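Local coordinates for protein alanine racemase, biosynthetic (Pseudomonas aeruginosa PAO1, PDB 6A2F) that is a member of the alanine racemase family that carries pyridoxal phosphate and joins an N-terminal TIM-barrel domain to a C-terminal domain rich in beta strands, at residues L4-D9 against P232-G237; G284-V289 against A326-D331; A137-H142 against L179-L184; E153-S158 against D185-S190; R244-G249 against A264-V269. All coordinates share one frame; numbering follows the deposited sequence.

Contact 1. Residues L4-D9 against P232-G237; sequences LVATVD and PAMSLG
Ala233 O is gripped twice by the end of segment 4-9: Asp9 N donates to Ala233 O at 2.7 Å along an almost straight path (N-H...O 173°) in the carbonyl plane, and the CA-H of Val8 closes on Ala233 O at 3.3 Å. The same double hold recurs along this antiparallel pair. Thr7 O takes Ser235 N at 2.7 Å together with the CA-H of Met234, and Ser235 O receives Thr7 N and the CA-H of Ala6. At the far end Val5 N reaches Gly237 O at 3.0 Å and Gly237 N reaches Val5 O at 2.9 Å, both donors lying nearly on the C=O axes. Ala6, Val8, Met234 and Leu236 fill the buried face. Leu236, its CG anti to the backbone N (chi1 -173°), sets CD1 4.1 Å from Ala6 CB. The same Leu236 CD1 lies 3.9 Å from Leu4 CD1, the two leucines crossing obliquely, and Trp324 lies against Met234 and Leu236. The partly exposed face carries Val5, Thr7 and Ser235, with Thr7 CB and Ser235 CB 4.3 Å apart. Asp9 then serves as N-cap of helix 10-22, OD1 bonding to Ser11 OG and weakly to Ala12 N. Strand 4-8 thus sits between strand 234-246 and strand 354-356, the first strand of the chain built into the C-terminal beta domain, consistent with the alanine racemase fold.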
# COMPACT_ATOMS: atom_id res chain seq x y z
N LEU A 4 -13.09 3.85 -9.66
CA LEU A 4 -12.08 2.86 -9.32
C LEU A 4 -12.68 1.77 -8.44
O LEU A 4 -13.15 2.04 -7.33
CB LEU A 4 -10.87 3.49 -8.64
CG LEU A 4 -9.74 2.51 -8.29
CD1 LEU A 4 -9.03 2.01 -9.54
CD2 LEU A 4 -8.75 3.18 -7.36
N VAL A 5 -12.66 0.55 -8.96
CA VAL A 5 -13.27 -0.59 -8.28
C VAL A 5 -12.40 -1.84 -8.42
O VAL A 5 -11.90 -2.15 -9.51
CB VAL A 5 -14.70 -0.87 -8.81
CG1 VAL A 5 -15.27 -2.14 -8.20
CG2 VAL A 5 -15.64 0.29 -8.53
N ALA A 6 -12.20 -2.53 -7.30
CA ALA A 6 -11.55 -3.84 -7.31
C ALA A 6 -12.64 -4.92 -7.29
O ALA A 6 -13.28 -5.16 -6.27
CB ALA A 6 -10.61 -3.98 -6.12
N THR A 7 -12.84 -5.55 -8.45
CA THR A 7 -13.81 -6.63 -8.57
C THR A 7 -13.13 -7.95 -8.25
O THR A 7 -12.12 -8.31 -8.88
CB THR A 7 -14.44 -6.65 -9.99
OG1 THR A 7 -15.10 -5.40 -10.22
CG2 THR A 7 -15.46 -7.78 -10.13
N VAL A 8 -13.68 -8.65 -7.27
CA VAL A 8 -13.13 -9.92 -6.81
C VAL A 8 -14.03 -11.08 -7.23
O VAL A 8 -15.23 -11.11 -6.93
CB VAL A 8 -12.92 -9.93 -5.28
CG1 VAL A 8 -12.28 -11.23 -4.82
CG2 VAL A 8 -12.06 -8.75 -4.84
N ASP A 9 -13.43 -12.03 -7.96
CA ASP A 9 -14.13 -13.24 -8.37
C ASP A 9 -13.92 -14.35 -7.34
O ASP A 9 -12.89 -15.04 -7.34
CB ASP A 9 -13.65 -13.69 -9.76
CG ASP A 9 -14.47 -14.85 -10.33
OD1 ASP A 9 -15.27 -15.45 -9.59
OD2 ASP A 9 -14.32 -15.15 -11.53
N PRO A 232 -7.49 -15.61 -12.35
CA PRO A 232 -7.24 -14.39 -11.57
C PRO A 232 -8.45 -13.97 -10.74
O PRO A 232 -9.56 -13.92 -11.26
CB PRO A 232 -6.91 -13.33 -12.64
CG PRO A 232 -7.47 -13.87 -13.91
CD PRO A 232 -7.38 -15.37 -13.80
N ALA A 233 -8.22 -13.69 -9.47
CA ALA A 233 -9.31 -13.35 -8.56
C ALA A 233 -9.67 -11.87 -8.60
O ALA A 233 -10.85 -11.52 -8.58
CB ALA A 233 -8.97 -13.78 -7.13
N MET A 234 -8.65 -11.00 -8.66
CA MET A 234 -8.87 -9.56 -8.58
C MET A 234 -8.78 -8.86 -9.93
O MET A 234 -7.84 -9.08 -10.69
CB MET A 234 -7.90 -8.90 -7.59
CG MET A 234 -8.31 -7.48 -7.21
SD MET A 234 -7.00 -6.46 -6.49
CE MET A 234 -6.85 -7.19 -4.86
N SER A 235 -9.76 -8.01 -10.20
CA SER A 235 -9.74 -7.14 -11.36
C SER A 235 -9.82 -5.70 -10.87
O SER A 235 -10.83 -5.27 -10.32
CB SER A 235 -10.91 -7.47 -12.29
OG SER A 235 -10.60 -7.12 -13.62
N LEU A 236 -8.72 -4.96 -11.05
CA LEU A 236 -8.69 -3.55 -10.68
C LEU A 236 -9.00 -2.70 -11.90
O LEU A 236 -8.20 -2.61 -12.84
CB LEU A 236 -7.34 -3.17 -10.05
CG LEU A 236 -7.19 -1.76 -9.46
CD1 LEU A 236 -8.14 -1.55 -8.28
CD2 LEU A 236 -5.75 -1.48 -9.04
N GLY A 237 -10.19 -2.10 -11.91
CA GLY A 237 -10.65 -1.30 -13.04
C GLY A 237 -10.81 0.17 -12.71
O GLY A 237 -11.32 0.52 -11.64

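Contact 2. Residues G284-V289 against A326-D331; sequences GTPVLV and AGLSVD
Strand 286-289 runs past the loop 326-329 without a hydrogen bond between them; the CA atoms of Leu288 and Leu328 are 7.1 Å apart, a spacing filled by side chains. Leu328 does most of the filling. Its CG is anti to the backbone N (chi1 171°), which carries both methyls onto the strand. Leu328 CD1 lies 4.0 Å from Pro286 CB and about as far from Pro286 CG, so that it touches the CB-CG edge of the proline ring, and the two side chains cross at about a right angle. Leu328 CD2 turns to the backbone instead, 3.5 Å from Pro286 O and 3.6 Å from Val287 CA. The contact closes the beta sheet of the C-terminal domain against the loop that leads into helix 330-336, whose Val333 also packs on Leu328. Nearer the base of the leucine, Leu328 CB meets Leu288 CG at 4.0 Å. Leu288, with CG beside its backbone N, lays CD1 directly against the main chain of Gly327, 3.9 Å from Gly327 C, where no side chain intervenes. Strand 320-322 also holds the loop: Glu322 OE1 accepts both Gly327 N and Leu328 N. Ser329 is the N-cap of the helix, its OG accepting Asp331 N at 3.3 Å.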
# COMPACT_ATOMS: atom_id res chain seq x y z
N GLY A 284 6.41 2.20 -19.96
CA GLY A 284 6.30 0.88 -20.59
C GLY A 284 5.57 -0.16 -19.76
O GLY A 284 5.37 -1.29 -20.23
N THR A 285 5.18 0.20 -18.54
CA THR A 285 4.32 -0.64 -17.71
C THR A 285 2.98 -0.79 -18.43
O THR A 285 2.37 0.20 -18.82
CB THR A 285 4.13 -0.04 -16.30
OG1 THR A 285 5.39 0.06 -15.65
CG2 THR A 285 3.21 -0.91 -15.46
N PRO A 286 2.53 -2.05 -18.64
CA PRO A 286 1.34 -2.29 -19.45
C PRO A 286 0.03 -1.92 -18.76
O PRO A 286 -0.08 -1.98 -17.52
CB PRO A 286 1.39 -3.80 -19.69
CG PRO A 286 2.13 -4.34 -18.51
CD PRO A 286 3.17 -3.30 -18.19
N VAL A 287 -0.95 -1.53 -19.57
CA VAL A 287 -2.30 -1.25 -19.12
C VAL A 287 -3.29 -1.59 -20.24
O VAL A 287 -2.90 -1.66 -21.42
CB VAL A 287 -2.44 0.22 -18.65
CG1 VAL A 287 -2.92 1.13 -19.77
CG2 VAL A 287 -3.36 0.31 -17.45
N LEU A 288 -4.56 -1.81 -19.89
CA LEU A 288 -5.60 -1.99 -20.90
C LEU A 288 -6.55 -0.79 -20.95
O LEU A 288 -7.06 -0.36 -19.92
CB LEU A 288 -6.39 -3.28 -20.68
CG LEU A 288 -5.71 -4.65 -20.79
CD1 LEU A 288 -6.77 -5.74 -20.89
CD2 LEU A 288 -4.76 -4.73 -21.98
N VAL A 289 -6.76 -0.26 -22.15
CA VAL A 289 -7.74 0.80 -22.38
C VAL A 289 -8.76 0.29 -23.38
O VAL A 289 -8.43 0.03 -24.54
CB VAL A 289 -7.07 2.11 -22.88
CG1 VAL A 289 -8.11 3.22 -23.04
CG2 VAL A 289 -5.96 2.56 -21.94
N ALA A 326 -8.40 -10.22 -15.52
CA ALA A 326 -8.50 -11.34 -16.45
C ALA A 326 -7.87 -11.04 -17.82
O ALA A 326 -7.47 -11.95 -18.54
CB ALA A 326 -9.95 -11.78 -16.61
N GLY A 327 -7.78 -9.75 -18.16
CA GLY A 327 -7.19 -9.33 -19.44
C GLY A 327 -5.69 -9.12 -19.37
O GLY A 327 -4.97 -9.42 -20.32
N LEU A 328 -5.22 -8.61 -18.24
CA LEU A 328 -3.81 -8.29 -18.04
C LEU A 328 -3.37 -8.78 -16.67
O LEU A 328 -3.94 -8.40 -15.65
CB LEU A 328 -3.58 -6.78 -18.17
CG LEU A 328 -2.22 -6.17 -17.80
CD1 LEU A 328 -1.08 -6.71 -18.65
CD2 LEU A 328 -2.28 -4.65 -17.88
N SER A 329 -2.35 -9.64 -16.66
CA SER A 329 -1.94 -10.34 -15.45
C SER A 329 -1.25 -9.42 -14.45
O SER A 329 -0.33 -8.66 -14.80
CB SER A 329 -1.03 -11.52 -15.78
OG SER A 329 -0.72 -12.25 -14.61
N VAL A 330 -1.70 -9.49 -13.20
CA VAL A 330 -1.09 -8.75 -12.10
C VAL A 330 0.41 -9.07 -12.05
O VAL A 330 1.23 -8.22 -11.68
CB VAL A 330 -1.82 -9.02 -10.75
CG1 VAL A 330 -1.75 -10.49 -10.34
CG2 VAL A 330 -1.29 -8.12 -9.64
N ASP A 331 0.74 -10.29 -12.46
CA ASP A 331 2.13 -10.75 -12.51
C ASP A 331 2.96 -10.01 -13.55
O ASP A 331 4.10 -9.65 -13.27
CB ASP A 331 2.18 -12.27 -12.73
CG ASP A 331 1.50 -13.03 -11.61
OD1 ASP A 331 1.71 -12.67 -10.43
OD2 ASP A 331 0.74 -13.99 -11.90

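Contact 3. Residues A137-H142 against L179-L184; sequences ALRAWH and LGLLDL
A face of helix 135-145 lies along two overlapping type I turns, Leu179 to Leu182 and Leu181 to Leu184, with the CA atoms of Arg139 and Leu181 7.9 Å apart. Arg139 spans the gap. Its CG is anti to the carbonyl carbon and its chain bends at chi3 (94°), carrying the guanidinium to the turns. There its edge is used twice. Arg139 NH1 donates to Gly180 O at 3.2 Å (N-H...O 165°), the oxygen in the guanidinium plane although the donor stands above the carbonyl plane. Arg139 NH2 forms a salt bridge with Asp183 OD2 at 2.6 Å and a weak hydrogen bond with Asp183 OD1 at 2.9 Å. Carboxylate and guanidinium are nearly coplanar, and with Gly180 O they fix the rotation of the group. Leu181 CD2 comes obliquely to 3.2 Å from Arg139 NH1 and also touches Arg139 CG, while Leu181 CD1 meets Leu138 CD2 at 4.1 Å. Leu184 covers one face of the His142 ring, its CB 4.1 Å from the ring centroid in a CH-pi contact and its CD2 4.0 Å from His142 ND1. The NE2 of that histidine donates to Asp185 O just beyond the turns. Leu138 and Leu181 both continue inward onto Leu156 of strand 151-157, so the turns after helix 169-179 and helix 135-145 meet over the outside of the parallel strands of the barrel domain.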
# COMPACT_ATOMS: atom_id res chain seq x y z
N ALA A 137 17.53 -27.72 18.73
CA ALA A 137 16.56 -27.06 19.60
C ALA A 137 15.15 -27.62 19.41
O ALA A 137 14.41 -27.78 20.38
CB ALA A 137 16.59 -25.55 19.38
N LEU A 138 14.80 -27.94 18.16
CA LEU A 138 13.48 -28.49 17.87
C LEU A 138 13.31 -29.87 18.50
O LEU A 138 12.24 -30.18 19.04
CB LEU A 138 13.20 -28.54 16.36
CG LEU A 138 11.71 -28.59 16.01
CD1 LEU A 138 11.42 -27.75 14.78
CD2 LEU A 138 11.19 -30.02 15.83
N ARG A 139 14.35 -30.69 18.44
CA ARG A 139 14.32 -32.01 19.09
C ARG A 139 14.12 -31.84 20.59
O ARG A 139 13.30 -32.52 21.20
CB ARG A 139 15.60 -32.81 18.78
CG ARG A 139 15.94 -32.87 17.30
CD ARG A 139 17.09 -33.81 16.98
NE ARG A 139 16.59 -35.13 16.62
CZ ARG A 139 16.46 -35.58 15.38
NH1 ARG A 139 16.81 -34.83 14.34
NH2 ARG A 139 15.98 -36.79 15.18
N ALA A 140 14.85 -30.89 21.18
CA ALA A 140 14.72 -30.57 22.60
C ALA A 140 13.29 -30.16 22.97
O ALA A 140 12.73 -30.66 23.96
CB ALA A 140 15.70 -29.48 23.00
N TRP A 141 12.70 -29.28 22.17
CA TRP A 141 11.33 -28.83 22.40
C TRP A 141 10.30 -29.94 22.15
O TRP A 141 9.27 -29.98 22.83
CB TRP A 141 11.01 -27.57 21.59
CG TRP A 141 11.53 -26.35 22.28
CD1 TRP A 141 12.73 -25.74 22.07
CD2 TRP A 141 10.87 -25.62 23.32
NE1 TRP A 141 12.86 -24.67 22.91
CE2 TRP A 141 11.74 -24.56 23.69
CE3 TRP A 141 9.64 -25.74 23.97
CZ2 TRP A 141 11.41 -23.64 24.68
CZ3 TRP A 141 9.31 -24.82 24.95
CH2 TRP A 141 10.20 -23.78 25.30
N HIS A 142 10.59 -30.83 21.21
CA HIS A 142 9.74 -32.00 20.99
C HIS A 142 9.69 -32.86 22.26
O HIS A 142 8.61 -33.25 22.70
CB HIS A 142 10.20 -32.83 19.79
CG HIS A 142 9.31 -34.00 19.50
ND1 HIS A 142 9.46 -35.22 20.13
CD2 HIS A 142 8.25 -34.13 18.67
CE1 HIS A 142 8.53 -36.05 19.69
NE2 HIS A 142 7.78 -35.41 18.80
N LEU A 179 13.21 -33.48 6.46
CA LEU A 179 13.13 -34.94 6.47
C LEU A 179 13.98 -35.58 7.58
O LEU A 179 13.64 -36.65 8.08
CB LEU A 179 13.54 -35.52 5.11
CG LEU A 179 12.62 -35.31 3.90
CD1 LEU A 179 13.37 -35.59 2.61
CD2 LEU A 179 11.36 -36.15 3.99
N GLY A 180 15.06 -34.91 7.96
CA GLY A 180 15.94 -35.39 9.02
C GLY A 180 15.31 -35.36 10.41
O GLY A 180 15.94 -35.77 11.39
N LEU A 181 14.08 -34.88 10.50
CA LEU A 181 13.37 -34.83 11.77
C LEU A 181 12.20 -35.81 11.83
O LEU A 181 11.55 -35.95 12.87
CB LEU A 181 12.87 -33.41 12.07
CG LEU A 181 13.90 -32.31 12.36
CD1 LEU A 181 13.20 -30.96 12.37
CD2 LEU A 181 14.63 -32.55 13.68
N LEU A 182 11.94 -36.51 10.72
CA LEU A 182 10.75 -37.35 10.61
C LEU A 182 10.86 -38.71 11.32
O LEU A 182 9.97 -39.56 11.21
CB LEU A 182 10.31 -37.49 9.14
CG LEU A 182 9.95 -36.19 8.39
CD1 LEU A 182 9.18 -36.50 7.11
CD2 LEU A 182 9.16 -35.21 9.24
N ASP A 183 11.94 -38.89 12.08
CA ASP A 183 12.05 -39.99 13.03
C ASP A 183 11.24 -39.68 14.30
O ASP A 183 10.88 -40.59 15.05
CB ASP A 183 13.51 -40.25 13.39
CG ASP A 183 14.21 -39.01 13.91
OD1 ASP A 183 14.57 -38.13 13.09
OD2 ASP A 183 14.42 -38.91 15.14
N LEU A 184 10.97 -38.39 14.52
CA LEU A 184 10.18 -37.93 15.67
C LEU A 184 8.68 -38.07 15.43
O LEU A 184 8.21 -37.94 14.30
CB LEU A 184 10.50 -36.47 16.00
CG LEU A 184 11.93 -36.06 16.36
CD1 LEU A 184 12.05 -34.54 16.33
CD2 LEU A 184 12.35 -36.62 17.70

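Contact 4. Residues E153-S158 against D185-S190; sequences ELNLIS and DFDQRS
Strands 151-157 and 189-190 are parallel neighbours of a beta-alpha-beta unit in the TIM-barrel domain, and helix 169-179 makes the crossover between them. Phe186, just before the second strand, carries much of the contact together with Leu156. Its CB stays 4.0 Å from Leu154 O. With CG anti to the carbonyl carbon (chi1 -78°), the ring turns back over the first strand: Phe186 CD1 comes to 3.3 Å from Asn155 C, and CE1 touches Asn155 O. Phe186 CE2 and CZ each come to 3.7 Å from Leu156 CB. That CB sits above the middle of one ring face, 3.5 Å from the centroid of Phe186 in a CH-pi contact, while the Leu156 methyls reach the outer ring atoms. His142 of helix 135-145 meets the same ring edge-to-face.

Backbone bonds zip the pair. Leu156 N gives to Gln188 O at 2.9 Å, Ser190 N to Leu156 O, and Ser158 N to Ser190 O, each almost along the C=O axis, while the CA-H of Ile157 also points at Ser190 O. On the Ser190 side, Asn155 and Gln188 lie side by side, their amide planes steeply inclined. Asn155 ND2 is held by Glu153 OE1 at 3.0 Å in a straight bond (177°); Arg75 forms a salt bridge with that same oxygen. Asp187 N donates to Leu154 O at 2.8 Å, and its carboxylate answers: Asp187 OD2, also paired with Arg146, accepts Leu154 N at 2.9 Å on its anti lone pair.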
# COMPACT_ATOMS: atom_id res chain seq x y z
N GLU A 153 -2.05 -31.66 19.59
CA GLU A 153 -1.36 -32.20 18.44
C GLU A 153 0.01 -31.60 18.43
O GLU A 153 0.16 -30.41 18.63
CB GLU A 153 -2.03 -31.76 17.15
CG GLU A 153 -2.93 -32.77 16.46
CD GLU A 153 -3.47 -32.24 15.14
OE1 GLU A 153 -3.03 -31.16 14.71
OE2 GLU A 153 -4.33 -32.88 14.52
N LEU A 154 1.03 -32.43 18.28
CA LEU A 154 2.37 -31.87 18.13
C LEU A 154 2.80 -32.07 16.68
O LEU A 154 2.81 -33.19 16.18
CB LEU A 154 3.37 -32.48 19.12
CG LEU A 154 4.72 -31.75 19.24
CD1 LEU A 154 4.55 -30.27 19.58
CD2 LEU A 154 5.63 -32.44 20.26
N ASN A 155 3.11 -30.96 16.01
CA ASN A 155 3.28 -30.94 14.57
C ASN A 155 4.61 -30.31 14.14
O ASN A 155 5.30 -29.69 14.95
CB ASN A 155 2.11 -30.20 13.91
CG ASN A 155 0.77 -30.82 14.23
OD1 ASN A 155 0.67 -32.02 14.50
ND2 ASN A 155 -0.28 -30.02 14.18
N LEU A 156 4.96 -30.49 12.87
CA LEU A 156 6.17 -29.88 12.31
C LEU A 156 5.85 -28.98 11.12
O LEU A 156 5.09 -29.36 10.22
CB LEU A 156 7.19 -30.96 11.92
CG LEU A 156 8.52 -30.50 11.32
CD1 LEU A 156 9.39 -29.81 12.36
CD2 LEU A 156 9.27 -31.65 10.67
N ILE A 157 6.45 -27.79 11.12
CA ILE A 157 6.28 -26.82 10.03
C ILE A 157 7.61 -26.15 9.66
O ILE A 157 8.43 -25.83 10.53
CB ILE A 157 5.15 -25.79 10.34
CG1 ILE A 157 4.80 -24.97 9.09
CG2 ILE A 157 5.52 -24.89 11.52
CD1 ILE A 157 3.62 -24.03 9.25
N SER A 158 7.83 -25.98 8.36
CA SER A 158 8.94 -25.19 7.84
C SER A 158 8.52 -24.55 6.52
O SER A 158 7.47 -24.89 5.97
CB SER A 158 10.19 -26.05 7.66
OG SER A 158 11.36 -25.26 7.71
N ASP A 185 7.95 -38.32 16.51
CA ASP A 185 6.50 -38.49 16.46
C ASP A 185 5.78 -37.16 16.25
O ASP A 185 5.67 -36.34 17.18
CB ASP A 185 6.00 -39.19 17.72
CG ASP A 185 4.54 -39.65 17.63
OD1 ASP A 185 3.78 -39.16 16.75
OD2 ASP A 185 4.15 -40.51 18.44
N PHE A 186 5.29 -36.96 15.03
CA PHE A 186 4.52 -35.77 14.67
C PHE A 186 3.14 -36.18 14.17
O PHE A 186 3.00 -37.14 13.41
CB PHE A 186 5.23 -34.99 13.57
CG PHE A 186 6.39 -34.16 14.05
CD1 PHE A 186 6.19 -33.12 14.96
CD2 PHE A 186 7.67 -34.39 13.57
CE1 PHE A 186 7.26 -32.34 15.39
CE2 PHE A 186 8.74 -33.62 14.00
CZ PHE A 186 8.54 -32.59 14.91
N ASP A 187 2.11 -35.44 14.60
CA ASP A 187 0.75 -35.70 14.14
C ASP A 187 0.53 -35.18 12.73
O ASP A 187 -0.15 -35.81 11.93
CB ASP A 187 -0.26 -35.07 15.11
CG ASP A 187 -0.21 -35.71 16.48
OD1 ASP A 187 -0.63 -36.88 16.60
OD2 ASP A 187 0.24 -35.05 17.43
N GLN A 188 1.11 -34.01 12.44
CA GLN A 188 0.98 -33.38 11.13
C GLN A 188 2.30 -32.74 10.70
O GLN A 188 3.05 -32.23 11.54
CB GLN A 188 -0.11 -32.30 11.12
CG GLN A 188 -1.43 -32.66 11.78
CD GLN A 188 -2.32 -33.58 10.95
OE1 GLN A 188 -3.36 -34.01 11.43
NE2 GLN A 188 -1.93 -33.87 9.72
N ARG A 189 2.57 -32.79 9.40
CA ARG A 189 3.76 -32.17 8.84
C ARG A 189 3.32 -31.24 7.73
O ARG A 189 2.48 -31.60 6.90
CB ARG A 189 4.73 -33.22 8.30
CG ARG A 189 4.96 -34.42 9.21
CD ARG A 189 5.72 -35.51 8.47
NE ARG A 189 5.01 -36.78 8.52
CZ ARG A 189 4.40 -37.36 7.48
NH1 ARG A 189 4.41 -36.78 6.27
NH2 ARG A 189 3.78 -38.52 7.64
N SER A 190 3.89 -30.04 7.71
CA SER A 190 3.55 -29.05 6.69
C SER A 190 4.80 -28.32 6.23
O SER A 190 5.56 -27.80 7.04
CB SER A 190 2.52 -28.05 7.23
OG SER A 190 2.12 -27.15 6.22

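Contact 5. Residues R244-G249 against A264-V269; sequences REVAVG and ARIGTV
Two antiparallel strands meet here with one face buried and the other looser. The tight part is the backbone between Arg244-Val246 and Ala264-Ile266, where four bonds run in two hydrogen-bonded pairs. Val246 N gives to Ala264 O at 2.8 Å and Ala264 N to Val246 O at 2.7 Å; Arg244 and Ile266 exchange the other two. The bonds are not equal in shape: Ile266 N and Ala264 N lie in the planes of the acceptor carbonyls of Arg244 and Val246, whereas Arg244 N and Val246 N stand above those of Ile266 and Ala264. Over this stretch Val246 CG2 sits against Ile266, 4.0 Å from Ile266 CG1, because it lies beside its own backbone N. Val246 CB and Ala264 CB are 4.3 Å apart. This face is closed by His129 of the second subunit, which packs on Arg244, Val246 and Ile266.

The other face is more open. Glu245, an exposed residue, folds at chi2 (-70°) and brings OE1 to the edge of the Arg265 guanidinium, where Glu245 OE1 and Arg265 NH2 form a salt bridge at 2.9 Å. The planes are tilted 55°, so the pair meets at one oxygen and one nitrogen. Arg244 belongs to the buried face, but its chain bends at chi3 and leaves the partner strand, its NE forming a salt bridge with Asp125 of the second subunit. That subunit's Arg130, a D-lysine pocket residue, packs on Thr268, placing this antiparallel strand pair at the dimer interface near that pocket, consistent with alanine racemase dimers, where the C-terminal domain faces the partner's barrel.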
# COMPACT_ATOMS: atom_id res chain seq x y z
N ARG A 244 -5.52 14.46 -23.52
CA ARG A 244 -4.78 15.64 -23.95
C ARG A 244 -3.94 15.40 -25.20
O ARG A 244 -3.49 14.28 -25.46
CB ARG A 244 -3.84 16.13 -22.85
CG ARG A 244 -4.49 16.97 -21.76
CD ARG A 244 -3.49 17.95 -21.17
NE ARG A 244 -3.66 19.32 -21.68
CZ ARG A 244 -2.93 19.88 -22.65
NH1 ARG A 244 -1.95 19.21 -23.24
NH2 ARG A 244 -3.18 21.13 -23.03
N GLU A 245 -3.71 16.48 -25.94
CA GLU A 245 -2.72 16.51 -27.00
C GLU A 245 -1.43 17.08 -26.42
O GLU A 245 -1.45 18.12 -25.77
CB GLU A 245 -3.20 17.40 -28.16
CG GLU A 245 -4.47 16.92 -28.86
CD GLU A 245 -4.25 15.66 -29.67
OE1 GLU A 245 -5.24 14.92 -29.89
OE2 GLU A 245 -3.10 15.40 -30.10
N VAL A 246 -0.32 16.38 -26.64
CA VAL A 246 0.98 16.82 -26.16
C VAL A 246 1.95 16.88 -27.33
O VAL A 246 2.20 15.88 -28.01
CB VAL A 246 1.54 15.88 -25.06
CG1 VAL A 246 2.85 16.41 -24.51
CG2 VAL A 246 0.54 15.72 -23.93
N ALA A 247 2.50 18.08 -27.58
CA ALA A 247 3.42 18.32 -28.69
C ALA A 247 4.80 17.72 -28.43
O ALA A 247 5.15 17.44 -27.29
CB ALA A 247 3.53 19.81 -28.98
N VAL A 248 5.57 17.53 -29.50
CA VAL A 248 6.95 17.03 -29.40
C VAL A 248 7.79 17.94 -28.49
O VAL A 248 7.68 19.17 -28.56
CB VAL A 248 7.59 16.84 -30.81
CG1 VAL A 248 7.68 18.16 -31.57
CG2 VAL A 248 8.95 16.17 -30.73
N GLY A 249 8.59 17.33 -27.62
CA GLY A 249 9.45 18.07 -26.70
C GLY A 249 8.77 18.51 -25.41
O GLY A 249 9.44 19.00 -24.49
N ALA A 264 1.76 13.57 -29.41
CA ALA A 264 1.26 12.53 -28.52
C ALA A 264 -0.16 12.78 -28.02
O ALA A 264 -0.61 13.92 -27.87
CB ALA A 264 2.21 12.33 -27.35
N ARG A 265 -0.85 11.67 -27.76
CA ARG A 265 -2.19 11.66 -27.19
C ARG A 265 -2.04 11.04 -25.81
O ARG A 265 -1.59 9.90 -25.68
CB ARG A 265 -3.10 10.83 -28.09
CG ARG A 265 -4.58 11.12 -27.99
CD ARG A 265 -5.35 10.38 -29.07
NE ARG A 265 -6.80 10.47 -28.87
CZ ARG A 265 -7.54 11.52 -29.22
NH1 ARG A 265 -8.85 11.50 -28.98
NH2 ARG A 265 -7.00 12.59 -29.80
N ILE A 266 -2.39 11.79 -24.76
CA ILE A 266 -2.13 11.36 -23.39
C ILE A 266 -3.38 11.38 -22.50
O ILE A 266 -4.03 12.42 -22.36
CB ILE A 266 -0.97 12.16 -22.76
CG1 ILE A 266 0.34 11.77 -23.45
CG2 ILE A 266 -0.92 11.98 -21.24
CD1 ILE A 266 1.55 11.69 -22.56
N GLY A 267 -3.68 10.23 -21.89
CA GLY A 267 -4.87 10.07 -21.06
C GLY A 267 -4.56 9.89 -19.59
O GLY A 267 -3.60 9.21 -19.24
N THR A 268 -5.37 10.50 -18.74
CA THR A 268 -5.21 10.39 -17.29
C THR A 268 -6.21 9.40 -16.70
O THR A 268 -7.39 9.40 -17.07
CB THR A 268 -5.34 11.78 -16.60
OG1 THR A 268 -4.43 12.69 -17.23
CG2 THR A 268 -5.02 11.70 -15.10
N VAL A 269 -5.73 8.55 -15.80
CA VAL A 269 -6.52 7.45 -15.23
C VAL A 269 -6.77 7.66 -13.73
O VAL A 269 -5.90 8.17 -13.00
CB VAL A 269 -5.83 6.09 -15.48
CG1 VAL A 269 -6.58 4.95 -14.80
CG2 VAL A 269 -5.71 5.83 -16.97

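From the N terminus, contact 1 closes the longest loop: strand 4-8 waits for 232-237, so the barrel-domain chain between them, with contacts 3 and 4, lies within that span. Those two cross: 137-142 and 153-158 come first, then their partners 179-184 and 185-190 in the same order, and they touch one another, joining helix 135-145, strand 151-157 and the run into strand 189-190. After contact 1, the chain stays in the C-terminal domain. Contact 5 closes a short loop from strand 234-246, which contact 1 also uses, to strand 264-269. Contact 2 follows in series, tying strand 286-289 to the loop that leads into helix 330-336, and its loop brushes contact 1 at Pro232 and Ala326.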